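Uncharacterized conserved protein YiiM (Geobacillus stearothermophilus, PDB 5YHH) is a MOSC-domain protein linked to hydroxylaminopurine resistance that probably acts as an oxidoreductase using a molybdenum cofactor at a putative catalytic site. Local coordinates at residues Y150-Q155 and H200-A205; G106-A111 and L115-Q120; H182-E187 and A205-T210; F84-G87 and W93-L96; S70-Y75 and T144-F149. One frame throughout, in Å; residues are numbered along the deposited sequence.

Overall arrangement
Contacts 1, 2 and 4 reach the same mixed sheet of the MOSC domain, whereas contact 3 lies within the C-terminal three-helix region. Contact 2 is the hairpin 108-111/114-121; its centre is about 7 Å from that of contact 1, where neighbouring strand 149-153 meets the loop leading into helix 205-213. Contacts 1 and 3 share Ala205, with centres about 15 Å apart, so the helices are tied to the sheet close to where their own packing begins. Contacts 4 and 5, centres about 10 Å apart, lie across the chain's centre from contact 1. Contact 5 brackets contacts 4 and 2 in sequence, with strand 149-153 of contact 1 following directly and contact 3 closing last.

Contact 1: residues Y150-Q155 and H200-A205; sequences YFRVLQ and HPALSA
Two bends in the Arg152 side chain bring its guanidinium to Ala202: chi1 of 65° sets CG between the backbone N and the carbonyl carbon, and a second bend at chi3 folds the chain again beyond CG. The group arrives end-on, and both terminal nitrogens donate to one atom, Ala202 O. Arg152 NH1 lies 2.7 Å from Ala202 O, in the carbonyl plane and on a lone pair. Arg152 NH2, 2.8 Å from the same Ala202 O, stands well above that plane. The N-H...O angles of 145° and 141° show that neither bond is straight, as expected when two donors share one acceptor, yet the oxygen remains almost exactly in the guanidinium plane. Ala202 CB flanks the grip, 3.8 Å from Arg152 NH1.

The arginine extends from strand 149-153 of the MOSC sheet, while its acceptor belongs to the loop between helices 191-199 and 205-213; the contact therefore couples the sheet to the C-terminal three-helix region. His200 to Leu203 form a type I beta turn, closed by Leu203 N to His200 O, a bond that holds the peptide carrying the gripped Ala202 O. Ala202 N donates to His200 ND1 at 3.1 Å, in the imidazole plane, and so fixes the preceding peptide. Ser204 follows as the N-cap residue of helix 205-213, its OG bonded to Gln120 OE1. Arg152 has a further partner that helps to fix its rotation: NH2 forms a salt bridge with Asp62. Asp62 also accepts from Ala205 N through its other carboxylate oxygen, joining the arginine's charge partner to the first turn of the helix.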
# COMPACT_ATOMS: atom_id res chain seq x y z
N TYR A 150 0.54 1.75 1.71
CA TYR A 150 -0.37 1.66 2.82
C TYR A 150 -0.94 3.03 3.16
O TYR A 150 -0.29 4.05 2.93
CB TYR A 150 0.39 1.18 4.06
CG TYR A 150 0.73 -0.27 4.09
CD1 TYR A 150 1.95 -0.73 3.61
CD2 TYR A 150 -0.14 -1.19 4.68
CE1 TYR A 150 2.30 -2.06 3.69
CE2 TYR A 150 0.20 -2.53 4.76
CZ TYR A 150 1.39 -2.95 4.25
OH TYR A 150 1.71 -4.26 4.33
N PHE A 151 -2.10 3.00 3.81
CA PHE A 151 -2.68 4.15 4.49
C PHE A 151 -2.81 3.88 5.99
O PHE A 151 -3.10 2.75 6.43
CB PHE A 151 -4.13 4.38 4.04
CG PHE A 151 -4.31 4.68 2.58
CD1 PHE A 151 -4.22 5.97 2.10
CD2 PHE A 151 -4.68 3.67 1.70
CE1 PHE A 151 -4.45 6.25 0.75
CE2 PHE A 151 -4.91 3.94 0.36
CZ PHE A 151 -4.79 5.23 -0.12
N ARG A 152 -2.66 4.95 6.77
CA ARG A 152 -3.15 5.00 8.14
C ARG A 152 -4.55 5.63 8.12
O ARG A 152 -4.92 6.35 7.18
CB ARG A 152 -2.19 5.82 9.03
CG ARG A 152 -2.07 7.31 8.67
CD ARG A 152 -1.31 8.08 9.78
NE ARG A 152 0.06 7.57 9.91
CZ ARG A 152 1.09 7.90 9.13
NH1 ARG A 152 0.95 8.81 8.18
NH2 ARG A 152 2.27 7.35 9.34
N VAL A 153 -5.34 5.34 9.15
CA VAL A 153 -6.67 5.88 9.24
C VAL A 153 -6.66 7.07 10.19
O VAL A 153 -6.38 6.91 11.40
CB VAL A 153 -7.64 4.81 9.73
CG1 VAL A 153 -9.02 5.43 9.97
CG2 VAL A 153 -7.65 3.64 8.71
N LEU A 154 -6.94 8.26 9.64
CA LEU A 154 -7.03 9.50 10.42
C LEU A 154 -8.37 9.64 11.11
O LEU A 154 -8.45 10.15 12.24
CB LEU A 154 -6.79 10.74 9.53
CG LEU A 154 -5.43 10.77 8.82
CD1 LEU A 154 -5.29 12.05 7.96
CD2 LEU A 154 -4.25 10.62 9.80
N GLN A 155 -9.44 9.25 10.41
CA GLN A 155 -10.78 9.24 11.00
C GLN A 155 -11.48 7.95 10.55
O GLN A 155 -11.53 7.61 9.36
CB GLN A 155 -11.59 10.52 10.69
CG GLN A 155 -13.15 10.29 10.57
CD GLN A 155 -13.98 11.52 10.14
OE1 GLN A 155 -14.09 12.49 10.87
NE2 GLN A 155 -14.61 11.44 8.95
N HIS A 200 9.82 13.63 6.79
CA HIS A 200 8.39 13.74 6.59
C HIS A 200 7.57 13.20 7.78
O HIS A 200 7.66 12.03 8.12
CB HIS A 200 7.94 13.05 5.31
CG HIS A 200 6.71 13.66 4.73
ND1 HIS A 200 5.49 13.63 5.38
CD2 HIS A 200 6.51 14.35 3.58
CE1 HIS A 200 4.59 14.26 4.64
NE2 HIS A 200 5.18 14.70 3.54
N PRO A 201 6.75 14.06 8.40
CA PRO A 201 5.96 13.66 9.57
C PRO A 201 4.95 12.52 9.31
O PRO A 201 4.54 11.84 10.23
CB PRO A 201 5.22 14.94 9.94
CG PRO A 201 6.03 16.03 9.32
CD PRO A 201 6.57 15.48 8.07
N ALA A 202 4.54 12.35 8.07
CA ALA A 202 3.61 11.28 7.69
C ALA A 202 4.28 9.91 7.44
O ALA A 202 3.57 8.89 7.36
CB ALA A 202 2.80 11.69 6.46
N LEU A 203 5.61 9.85 7.35
CA LEU A 203 6.29 8.55 7.13
C LEU A 203 6.09 7.59 8.32
O LEU A 203 6.19 7.99 9.49
CB LEU A 203 7.79 8.74 6.91
CG LEU A 203 8.58 7.51 6.42
CD1 LEU A 203 8.13 7.08 5.03
CD2 LEU A 203 10.06 7.83 6.43
N SER A 204 5.79 6.34 8.01
CA SER A 204 5.69 5.31 9.01
C SER A 204 7.00 5.26 9.84
O SER A 204 8.09 5.51 9.30
CB SER A 204 5.38 3.95 8.33
OG SER A 204 6.54 3.49 7.66
N ALA A 205 6.87 4.98 11.14
CA ALA A 205 8.03 4.93 12.04
C ALA A 205 9.12 3.98 11.53
O ALA A 205 10.29 4.31 11.56
CB ALA A 205 7.60 4.52 13.44

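Contact 2: residues G106-A111 and L115-Q120; sequences GDIYVA and LVQVSQ
The Gln117 side chain crosses Ile108 at a slant and reaches the backbone of Gly106, and its atoms map one face of the hairpin. Gln117 CB lies 3.8 Å from Asp107 O. The next atom, Gln117 CG, is anti to the backbone N (chi1 -173°) and comes within 3.5 Å of both Asp107 O and Gly106 O; CD continues the extended chain past Gly106. At the tip the amide divides its work: Gln117 NE2 donates to Gly106 O at 3.2 Å, with the acceptor near the amide plane, and also borders CG1 and CD1 of Ile108, while OE1 accepts from Arg152 NH1. With a partner on each side, the amide has a defined rotation.

The backbones form an antiparallel beta hairpin of strands 108-111 and 114-121; the axes of segments 108-111 and 115-120 come within 4.7 Å, with their directions 143° apart. Tyr109 and Val116 are a hydrogen-bonded pair, joined by reciprocal N-H...O bonds of 2.8 Å (Tyr109 N to Val116 O) and 2.9 Å (Val116 N to Tyr109 O). Ile108-Gln117 and Val110-Leu115 are the flanking non-hydrogen-bonded pairs. Before the strand proper, Val118 N donates to Asp107 O and Gly106 N to Val118 O, extending the ladder.

On the Gln117 face, Ile108 CG2 meets Leu115 CD2 at 3.2 Å, tighter than normal van der Waals contact; Val110 CG2 touches the same methyl less closely. The other face is buried: Tyr109 CB packs on Val116 CG2, and the edge of the tyrosine ring presents Tyr109 CE1 to Val118 CG2 at 4.0 Å. Asp107, whose CB also touches Val118 CG2, turns its carboxylate to Arg170, Cys104 N and Gly171 N.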
# COMPACT_ATOMS: atom_id res chain seq x y z
N GLY A 106 1.93 11.27 2.69
CA GLY A 106 1.20 12.31 3.38
C GLY A 106 -0.11 12.73 2.76
O GLY A 106 -0.86 13.47 3.39
N ASP A 107 -0.40 12.27 1.53
CA ASP A 107 -1.69 12.57 0.89
C ASP A 107 -2.79 12.12 1.83
O ASP A 107 -2.73 11.01 2.38
CB ASP A 107 -1.91 11.80 -0.41
CG ASP A 107 -1.13 12.33 -1.62
OD1 ASP A 107 -0.45 13.37 -1.57
OD2 ASP A 107 -1.20 11.65 -2.68
N ILE A 108 -3.80 12.96 1.98
CA ILE A 108 -5.01 12.62 2.72
C ILE A 108 -6.18 12.48 1.76
O ILE A 108 -6.43 13.39 0.93
CB ILE A 108 -5.30 13.68 3.80
CG1 ILE A 108 -4.10 13.76 4.75
CG2 ILE A 108 -6.58 13.34 4.56
CD1 ILE A 108 -4.20 14.83 5.88
N TYR A 109 -6.90 11.37 1.88
CA TYR A 109 -8.06 11.10 1.01
C TYR A 109 -9.31 10.88 1.87
O TYR A 109 -9.22 10.32 2.97
CB TYR A 109 -7.86 9.84 0.16
CG TYR A 109 -6.72 9.96 -0.83
CD1 TYR A 109 -5.43 9.71 -0.44
CD2 TYR A 109 -6.96 10.33 -2.16
CE1 TYR A 109 -4.37 9.80 -1.35
CE2 TYR A 109 -5.91 10.46 -3.07
CZ TYR A 109 -4.61 10.20 -2.66
OH TYR A 109 -3.53 10.32 -3.52
N VAL A 110 -10.45 11.34 1.37
CA VAL A 110 -11.74 10.94 1.93
C VAL A 110 -12.15 9.67 1.20
O VAL A 110 -12.06 9.59 -0.03
CB VAL A 110 -12.83 12.01 1.78
CG1 VAL A 110 -14.17 11.47 2.28
CG2 VAL A 110 -12.52 13.24 2.60
N ALA A 111 -12.58 8.67 1.94
CA ALA A 111 -13.12 7.45 1.38
C ALA A 111 -14.34 7.07 2.16
O ALA A 111 -14.23 6.73 3.33
CB ALA A 111 -12.07 6.32 1.47
N LEU A 115 -11.37 9.04 6.71
CA LEU A 115 -10.23 9.84 6.23
C LEU A 115 -8.97 9.02 6.42
O LEU A 115 -8.71 8.53 7.52
CB LEU A 115 -10.01 11.11 7.02
CG LEU A 115 -10.52 12.44 6.54
CD1 LEU A 115 -10.45 13.42 7.74
CD2 LEU A 115 -9.71 12.93 5.33
N VAL A 116 -8.18 8.94 5.36
CA VAL A 116 -6.99 8.12 5.34
C VAL A 116 -5.79 8.91 4.80
O VAL A 116 -5.96 9.88 4.07
CB VAL A 116 -7.19 6.82 4.55
CG1 VAL A 116 -8.25 5.93 5.22
CG2 VAL A 116 -7.55 7.09 3.08
N GLN A 117 -4.59 8.50 5.20
CA GLN A 117 -3.36 9.18 4.82
C GLN A 117 -2.33 8.15 4.40
O GLN A 117 -2.12 7.16 5.11
CB GLN A 117 -2.77 9.97 6.00
CG GLN A 117 -1.56 10.85 5.63
CD GLN A 117 -1.04 11.68 6.78
OE1 GLN A 117 -0.81 11.16 7.89
NE2 GLN A 117 -0.84 12.98 6.54
N VAL A 118 -1.64 8.44 3.30
CA VAL A 118 -0.56 7.58 2.80
C VAL A 118 0.62 7.63 3.76
O VAL A 118 1.06 8.71 4.13
CB VAL A 118 -0.11 8.00 1.37
CG1 VAL A 118 1.05 7.13 0.85
CG2 VAL A 118 -1.30 7.93 0.39
N SER A 119 1.09 6.46 4.16
CA SER A 119 2.12 6.31 5.20
C SER A 119 3.45 5.74 4.74
O SER A 119 4.49 6.06 5.31
CB SER A 119 1.59 5.42 6.31
OG SER A 119 1.30 4.12 5.84
N GLN A 120 3.41 4.84 3.75
CA GLN A 120 4.59 4.16 3.25
C GLN A 120 4.27 3.32 1.99
O GLN A 120 3.11 2.94 1.78
CB GLN A 120 5.15 3.23 4.32
CG GLN A 120 4.19 2.13 4.78
CD GLN A 120 4.90 1.03 5.58
OE1 GLN A 120 5.20 1.24 6.72
NE2 GLN A 120 5.19 -0.14 4.94

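Contact 3: residues H182-E187 and A205-T210; sequences HIYYHE and ASWRET
Tyr184 lies against the indole of Trp207 in an offset stack, and this ring pair is the tight part of the contact. The centroids of the tyrosine ring and the six-membered ring of the indole are 4.2 Å apart, with planes inclined at 29°. That tilt makes the fit uneven: Tyr184 CD1 approaches Trp207 CZ3 to 3.3 Å, and Tyr184 CG lies 3.5 Å from the same CZ3, whereas Tyr184 CD2 comes no nearer than 4.1 Å to Trp207 CH2. Tyr184 CG is anti to its own backbone N (chi1 -175°), a torsion that projects the ring from helix 177-185 across the gap to helix 205-213.

These are the first and last helices of the YiiM-like three-helix region, so aromatic side chains bridge backbones whose closest CA atoms, those of Tyr184 and Trp207, are still 9.2 Å apart. Between them in sequence comes helix 191-199, whose Ala193, Met194 and Ile197 receive Ile183.

The looser side is at Thr210, where CG2 reaches Tyr184 CE1 at 3.9 Å and comes within 4.2 Å of Tyr184 OH. Thr210 OG1 turns back to its own helix and donates to Ser206 O, which it reaches from the opposite face to Thr210 N. Trp207 is buried, with Gln123 and Pro121 beside it, while Tyr184 and Thr210 remain partly exposed. Arg214 adds a cation-pi contact to the Tyr184 ring and bonds to the tyrosine's carbonyl oxygen.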
# COMPACT_ATOMS: atom_id res chain seq x y z
N HIS A 182 12.19 4.28 -5.13
CA HIS A 182 13.39 4.41 -5.91
C HIS A 182 14.60 4.71 -5.01
O HIS A 182 15.65 4.08 -5.18
CB HIS A 182 13.23 5.44 -7.02
CG HIS A 182 14.48 5.66 -7.79
ND1 HIS A 182 14.90 4.80 -8.78
CD2 HIS A 182 15.46 6.59 -7.66
CE1 HIS A 182 16.06 5.21 -9.26
NE2 HIS A 182 16.42 6.30 -8.59
N ILE A 183 14.45 5.65 -4.07
CA ILE A 183 15.51 5.99 -3.10
C ILE A 183 15.87 4.78 -2.24
O ILE A 183 17.03 4.46 -2.06
CB ILE A 183 15.10 7.16 -2.15
CG1 ILE A 183 14.76 8.43 -2.94
CG2 ILE A 183 16.23 7.48 -1.15
CD1 ILE A 183 15.87 8.92 -3.83
N TYR A 184 14.84 4.12 -1.73
CA TYR A 184 14.97 2.99 -0.82
C TYR A 184 15.66 1.77 -1.47
O TYR A 184 16.51 1.13 -0.85
CB TYR A 184 13.56 2.61 -0.32
CG TYR A 184 13.50 1.53 0.74
CD1 TYR A 184 13.40 1.86 2.08
CD2 TYR A 184 13.51 0.18 0.39
CE1 TYR A 184 13.33 0.88 3.07
CE2 TYR A 184 13.46 -0.82 1.37
CZ TYR A 184 13.36 -0.45 2.70
OH TYR A 184 13.29 -1.40 3.69
N TYR A 185 15.28 1.45 -2.70
CA TYR A 185 15.85 0.28 -3.37
C TYR A 185 17.10 0.56 -4.20
O TYR A 185 17.93 -0.34 -4.41
CB TYR A 185 14.78 -0.40 -4.24
CG TYR A 185 13.71 -1.05 -3.40
CD1 TYR A 185 13.98 -2.19 -2.66
CD2 TYR A 185 12.44 -0.53 -3.34
CE1 TYR A 185 13.01 -2.78 -1.89
CE2 TYR A 185 11.47 -1.10 -2.57
CZ TYR A 185 11.75 -2.23 -1.85
OH TYR A 185 10.77 -2.78 -1.05
N HIS A 186 17.29 1.80 -4.67
CA HIS A 186 18.40 2.06 -5.61
C HIS A 186 19.42 3.12 -5.16
O HIS A 186 20.61 2.96 -5.43
CB HIS A 186 17.83 2.34 -7.00
CG HIS A 186 16.89 1.26 -7.46
ND1 HIS A 186 17.29 -0.04 -7.67
CD2 HIS A 186 15.56 1.29 -7.71
CE1 HIS A 186 16.25 -0.77 -8.05
NE2 HIS A 186 15.19 0.02 -8.08
N GLU A 187 18.98 4.15 -4.45
CA GLU A 187 19.88 5.23 -4.01
C GLU A 187 20.18 5.16 -2.51
O GLU A 187 20.03 6.15 -1.79
CB GLU A 187 19.32 6.59 -4.40
CG GLU A 187 19.06 6.73 -5.91
CD GLU A 187 18.87 8.18 -6.34
OE1 GLU A 187 19.65 9.04 -5.89
OE2 GLU A 187 17.96 8.45 -7.15
N ALA A 205 6.87 4.98 11.14
CA ALA A 205 8.03 4.93 12.04
C ALA A 205 9.12 3.98 11.53
O ALA A 205 10.29 4.31 11.56
CB ALA A 205 7.60 4.52 13.44
N SER A 206 8.73 2.81 11.04
CA SER A 206 9.72 1.81 10.61
C SER A 206 10.57 2.28 9.41
O SER A 206 11.79 2.11 9.42
CB SER A 206 9.05 0.46 10.32
OG SER A 206 8.25 0.50 9.14
N TRP A 207 9.94 2.90 8.41
CA TRP A 207 10.69 3.45 7.26
C TRP A 207 11.62 4.58 7.70
O TRP A 207 12.75 4.67 7.20
CB TRP A 207 9.76 3.93 6.13
CG TRP A 207 9.32 2.80 5.32
CD1 TRP A 207 8.62 1.72 5.76
CD2 TRP A 207 9.59 2.56 3.93
NE1 TRP A 207 8.42 0.83 4.74
CE2 TRP A 207 9.01 1.32 3.60
CE3 TRP A 207 10.23 3.28 2.93
CZ2 TRP A 207 9.06 0.78 2.31
CZ3 TRP A 207 10.29 2.74 1.64
CH2 TRP A 207 9.73 1.49 1.35
N ARG A 208 11.14 5.42 8.62
CA ARG A 208 11.97 6.49 9.21
C ARG A 208 13.22 5.88 9.84
O ARG A 208 14.34 6.32 9.57
CB ARG A 208 11.17 7.32 10.24
CG ARG A 208 11.94 7.86 11.47
CD ARG A 208 11.09 8.88 12.26
NE ARG A 208 10.66 9.92 11.32
CZ ARG A 208 9.44 10.05 10.79
NH1 ARG A 208 8.43 9.26 11.14
NH2 ARG A 208 9.24 11.02 9.90
N GLU A 209 13.01 4.85 10.66
CA GLU A 209 14.12 4.20 11.37
C GLU A 209 15.15 3.66 10.38
O GLU A 209 16.35 3.93 10.52
CB GLU A 209 13.59 3.07 12.28
CG GLU A 209 12.80 3.60 13.48
CD GLU A 209 12.25 2.51 14.38
OE1 GLU A 209 12.79 1.37 14.37
OE2 GLU A 209 11.28 2.81 15.12
N THR A 210 14.68 2.95 9.37
CA THR A 210 15.55 2.39 8.34
C THR A 210 16.40 3.46 7.64
O THR A 210 17.59 3.24 7.40
CB THR A 210 14.73 1.58 7.32
OG1 THR A 210 14.10 0.50 8.01
CG2 THR A 210 15.62 1.03 6.20

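Contact 4: residues F84-G87 and W93-L96; sequences FTAG and WTLL
Ala86 CB rests against the hydroxyl of Thr94, 3.5 Å from Thr94 OG1. The same Thr94 OG1 lies 3.7 Å from Gly87 N, and Thr94 CB is 4.1 Å from Ala86 CB. Across these two segments the touch is thus mainly a methyl against a hydroxyl, with Gly87 N at longer range, and it buries just 81 Å² in all.

The next shell explains why OG1 sits there. With chi1 at -54° the hydroxyl is beside the backbone N, and it is hydrogen-bonded to Glu91 OE2 and Asn13 ND2. Glu91 OE2 also accepts from Gly87 N, so one carboxylate oxygen links the loop to the threonine. Gly87 takes up a positive phi of 100°, a backbone shape well suited to glycine.

Further out, Thr94 is held in strand 93-96 by backbone bonds to Val10 and Ser11 of strand 8-19, its neighbour in the MOSC sheet, and Ala86 also touches Ser11. The loop following helix 71-80 is thereby laid against the sheet. The chemistry implies that polar attachment is indirect: the Glu91 carboxylate provides the bonds shared by Gly87 and Thr94, while Ala86 contributes van der Waals packing beside a buried hydroxyl.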
# COMPACT_ATOMS: atom_id res chain seq x y z
N PHE A 84 -5.03 -12.00 -12.87
CA PHE A 84 -4.83 -11.34 -11.58
C PHE A 84 -5.98 -10.38 -11.41
O PHE A 84 -6.14 -9.45 -12.24
CB PHE A 84 -3.51 -10.57 -11.54
CG PHE A 84 -2.26 -11.46 -11.48
CD1 PHE A 84 -1.78 -12.09 -12.59
CD2 PHE A 84 -1.55 -11.58 -10.30
CE1 PHE A 84 -0.66 -12.87 -12.53
CE2 PHE A 84 -0.42 -12.39 -10.25
CZ PHE A 84 0.02 -13.02 -11.35
N THR A 85 -6.84 -10.64 -10.42
CA THR A 85 -8.03 -9.84 -10.16
C THR A 85 -7.97 -9.42 -8.70
O THR A 85 -7.02 -9.74 -7.96
CB THR A 85 -9.31 -10.65 -10.49
OG1 THR A 85 -9.30 -11.86 -9.73
CG2 THR A 85 -9.34 -11.03 -12.00
N ALA A 86 -8.98 -8.67 -8.29
CA ALA A 86 -9.00 -8.02 -7.02
C ALA A 86 -8.67 -8.99 -5.89
O ALA A 86 -9.21 -10.09 -5.80
CB ALA A 86 -10.40 -7.31 -6.81
N GLY A 87 -7.73 -8.60 -5.04
CA GLY A 87 -7.30 -9.44 -3.91
C GLY A 87 -6.00 -10.20 -4.20
O GLY A 87 -5.37 -10.77 -3.30
N TRP A 93 -7.74 -2.90 -0.25
CA TRP A 93 -8.39 -2.00 -1.20
C TRP A 93 -7.69 -2.13 -2.56
O TRP A 93 -6.50 -1.85 -2.68
CB TRP A 93 -8.23 -0.55 -0.74
CG TRP A 93 -9.02 -0.11 0.45
CD1 TRP A 93 -9.76 -0.89 1.30
CD2 TRP A 93 -9.07 1.21 0.98
NE1 TRP A 93 -10.29 -0.11 2.32
CE2 TRP A 93 -9.89 1.19 2.12
CE3 TRP A 93 -8.51 2.43 0.56
CZ2 TRP A 93 -10.16 2.34 2.88
CZ3 TRP A 93 -8.77 3.55 1.28
CH2 TRP A 93 -9.60 3.51 2.44
N THR A 94 -8.45 -2.60 -3.54
CA THR A 94 -8.03 -2.57 -4.92
C THR A 94 -8.44 -1.24 -5.47
O THR A 94 -9.62 -0.87 -5.45
CB THR A 94 -8.70 -3.69 -5.72
OG1 THR A 94 -8.47 -4.93 -5.06
CG2 THR A 94 -8.11 -3.71 -7.14
N LEU A 95 -7.47 -0.50 -5.99
CA LEU A 95 -7.72 0.86 -6.40
C LEU A 95 -7.83 0.99 -7.89
O LEU A 95 -7.36 0.14 -8.66
CB LEU A 95 -6.60 1.76 -5.89
CG LEU A 95 -6.37 1.88 -4.38
CD1 LEU A 95 -5.39 3.04 -4.08
CD2 LEU A 95 -7.68 2.05 -3.62
N LEU A 96 -8.49 2.07 -8.31
CA LEU A 96 -8.48 2.51 -9.71
C LEU A 96 -8.14 4.01 -9.74
O LEU A 96 -8.64 4.79 -8.91
CB LEU A 96 -9.85 2.23 -10.35
CG LEU A 96 -9.98 2.59 -11.81
CD1 LEU A 96 -9.18 1.57 -12.69
CD2 LEU A 96 -11.48 2.62 -12.19

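Contact 5: residues S70-Y75 and T144-F149; sequences SEHFVY and TGKSGF
The N-terminal part of helix 71-80 faces an irregular segment leaving helix 137-144, with the CA atoms of His72 and Lys146 6.6 Å apart and Lys146 at the centre of an inverse gamma turn. From there the lysine chain passes over two aromatic faces in succession. Lys146 CG sits over the middle of the imidazole, 3.7 Å from the His72 ring centroid and only 7° off the normal, while Lys146 CB lies 3.6 Å from His72 CD2. Further along, Lys146 CE covers the Tyr75 ring at 3.8 Å from its centroid, offset toward the rim; both are CH-pi contacts.

An ST turn precedes the lysine: Thr144 OG1 accepts from Lys146 N at 3.3 Å, and also bonds to Ala140 O within helix 137-144. Thr144 CG2 meets Tyr75 OH at 3.5 Å.

The bend at chi4 (-71°) directs the ammonium back toward His72. Lys146 NZ remains over the tyrosine face, a cation-pi contact 4.9 Å from the Tyr75 centroid, and donates to a water at 2.9 Å. That water lies in the imidazole plane at His72 ND1. On the other side of the imidazole, His72 NE2 is hydrogen-bonded to Glu100, whose second carboxylate oxygen accepts from Gly148 N just before strand 149-153.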
# COMPACT_ATOMS: atom_id res chain seq x y z
N SER A 70 -5.18 -1.55 -9.36
CA SER A 70 -5.68 -2.57 -10.30
C SER A 70 -5.01 -2.48 -11.68
O SER A 70 -4.88 -3.50 -12.41
CB SER A 70 -7.22 -2.48 -10.44
OG SER A 70 -7.65 -1.23 -11.00
N GLU A 71 -4.57 -1.28 -12.06
CA GLU A 71 -3.95 -1.09 -13.36
C GLU A 71 -2.82 -2.08 -13.56
O GLU A 71 -2.61 -2.56 -14.66
CB GLU A 71 -3.42 0.35 -13.56
CG GLU A 71 -4.52 1.43 -13.70
CD GLU A 71 -5.02 1.97 -12.36
OE1 GLU A 71 -4.74 1.34 -11.31
OE2 GLU A 71 -5.74 3.01 -12.36
N HIS A 72 -2.09 -2.39 -12.49
CA HIS A 72 -0.92 -3.26 -12.61
C HIS A 72 -1.27 -4.70 -12.92
O HIS A 72 -0.43 -5.45 -13.44
CB HIS A 72 -0.09 -3.20 -11.33
CG HIS A 72 0.45 -1.84 -11.04
ND1 HIS A 72 0.77 -0.94 -12.04
CD2 HIS A 72 0.72 -1.22 -9.87
CE1 HIS A 72 1.22 0.17 -11.49
NE2 HIS A 72 1.20 0.03 -10.17
N PHE A 73 -2.50 -5.11 -12.59
CA PHE A 73 -2.95 -6.47 -12.92
C PHE A 73 -2.77 -6.80 -14.41
O PHE A 73 -2.49 -7.95 -14.75
CB PHE A 73 -4.40 -6.67 -12.56
CG PHE A 73 -4.70 -6.57 -11.07
CD1 PHE A 73 -3.71 -6.77 -10.11
CD2 PHE A 73 -6.01 -6.31 -10.64
CE1 PHE A 73 -4.01 -6.70 -8.74
CE2 PHE A 73 -6.29 -6.24 -9.30
CZ PHE A 73 -5.29 -6.44 -8.35
N VAL A 74 -2.97 -5.81 -15.27
CA VAL A 74 -2.79 -5.98 -16.70
C VAL A 74 -1.37 -6.39 -17.01
O VAL A 74 -1.16 -7.35 -17.77
CB VAL A 74 -3.20 -4.70 -17.49
CG1 VAL A 74 -2.85 -4.82 -18.99
CG2 VAL A 74 -4.66 -4.47 -17.35
N TYR A 75 -0.39 -5.70 -16.44
CA TYR A 75 0.98 -6.05 -16.60
C TYR A 75 1.27 -7.46 -16.08
O TYR A 75 1.93 -8.24 -16.76
CB TYR A 75 1.89 -5.04 -15.91
CG TYR A 75 3.34 -5.47 -15.85
CD1 TYR A 75 4.19 -5.22 -16.91
CD2 TYR A 75 3.87 -6.07 -14.70
CE1 TYR A 75 5.50 -5.59 -16.87
CE2 TYR A 75 5.19 -6.47 -14.67
CZ TYR A 75 6.00 -6.20 -15.74
OH TYR A 75 7.31 -6.58 -15.74
N THR A 144 9.96 -3.38 -10.91
CA THR A 144 9.02 -2.58 -11.67
C THR A 144 8.52 -1.38 -10.87
O THR A 144 8.01 -0.42 -11.45
CB THR A 144 7.81 -3.43 -12.09
OG1 THR A 144 7.15 -3.98 -10.91
CG2 THR A 144 8.26 -4.56 -13.00
N GLY A 145 8.59 -1.46 -9.54
CA GLY A 145 7.97 -0.44 -8.66
C GLY A 145 6.45 -0.56 -8.55
O GLY A 145 5.80 0.35 -8.00
N LYS A 146 5.88 -1.68 -8.98
CA LYS A 146 4.43 -1.90 -8.95
C LYS A 146 4.07 -2.57 -7.64
O LYS A 146 3.66 -3.74 -7.59
CB LYS A 146 3.98 -2.74 -10.15
CG LYS A 146 4.31 -2.08 -11.49
CD LYS A 146 3.92 -2.96 -12.71
CE LYS A 146 4.50 -2.44 -14.07
NZ LYS A 146 3.83 -1.21 -14.52
N SER A 147 4.20 -1.79 -6.57
CA SER A 147 4.20 -2.29 -5.20
C SER A 147 2.92 -1.99 -4.44
O SER A 147 2.59 -2.69 -3.46
CB SER A 147 5.35 -1.62 -4.42
OG SER A 147 5.13 -0.21 -4.29
N GLY A 148 2.23 -0.94 -4.83
CA GLY A 148 1.18 -0.39 -3.94
C GLY A 148 1.76 0.26 -2.68
O GLY A 148 2.95 0.54 -2.59
N PHE A 149 0.90 0.51 -1.70
CA PHE A 149 1.24 1.41 -0.58
C PHE A 149 0.21 1.24 0.54
O PHE A 149 -0.87 0.67 0.33
CB PHE A 149 1.32 2.89 -1.02
CG PHE A 149 0.22 3.28 -2.04
CD1 PHE A 149 -1.04 3.59 -1.62
CD2 PHE A 149 0.47 3.23 -3.39
CE1 PHE A 149 -2.04 3.92 -2.53
CE2 PHE A 149 -0.54 3.56 -4.33
CZ PHE A 149 -1.79 3.89 -3.88
O HOH W 1 0.97 -1.14 -14.99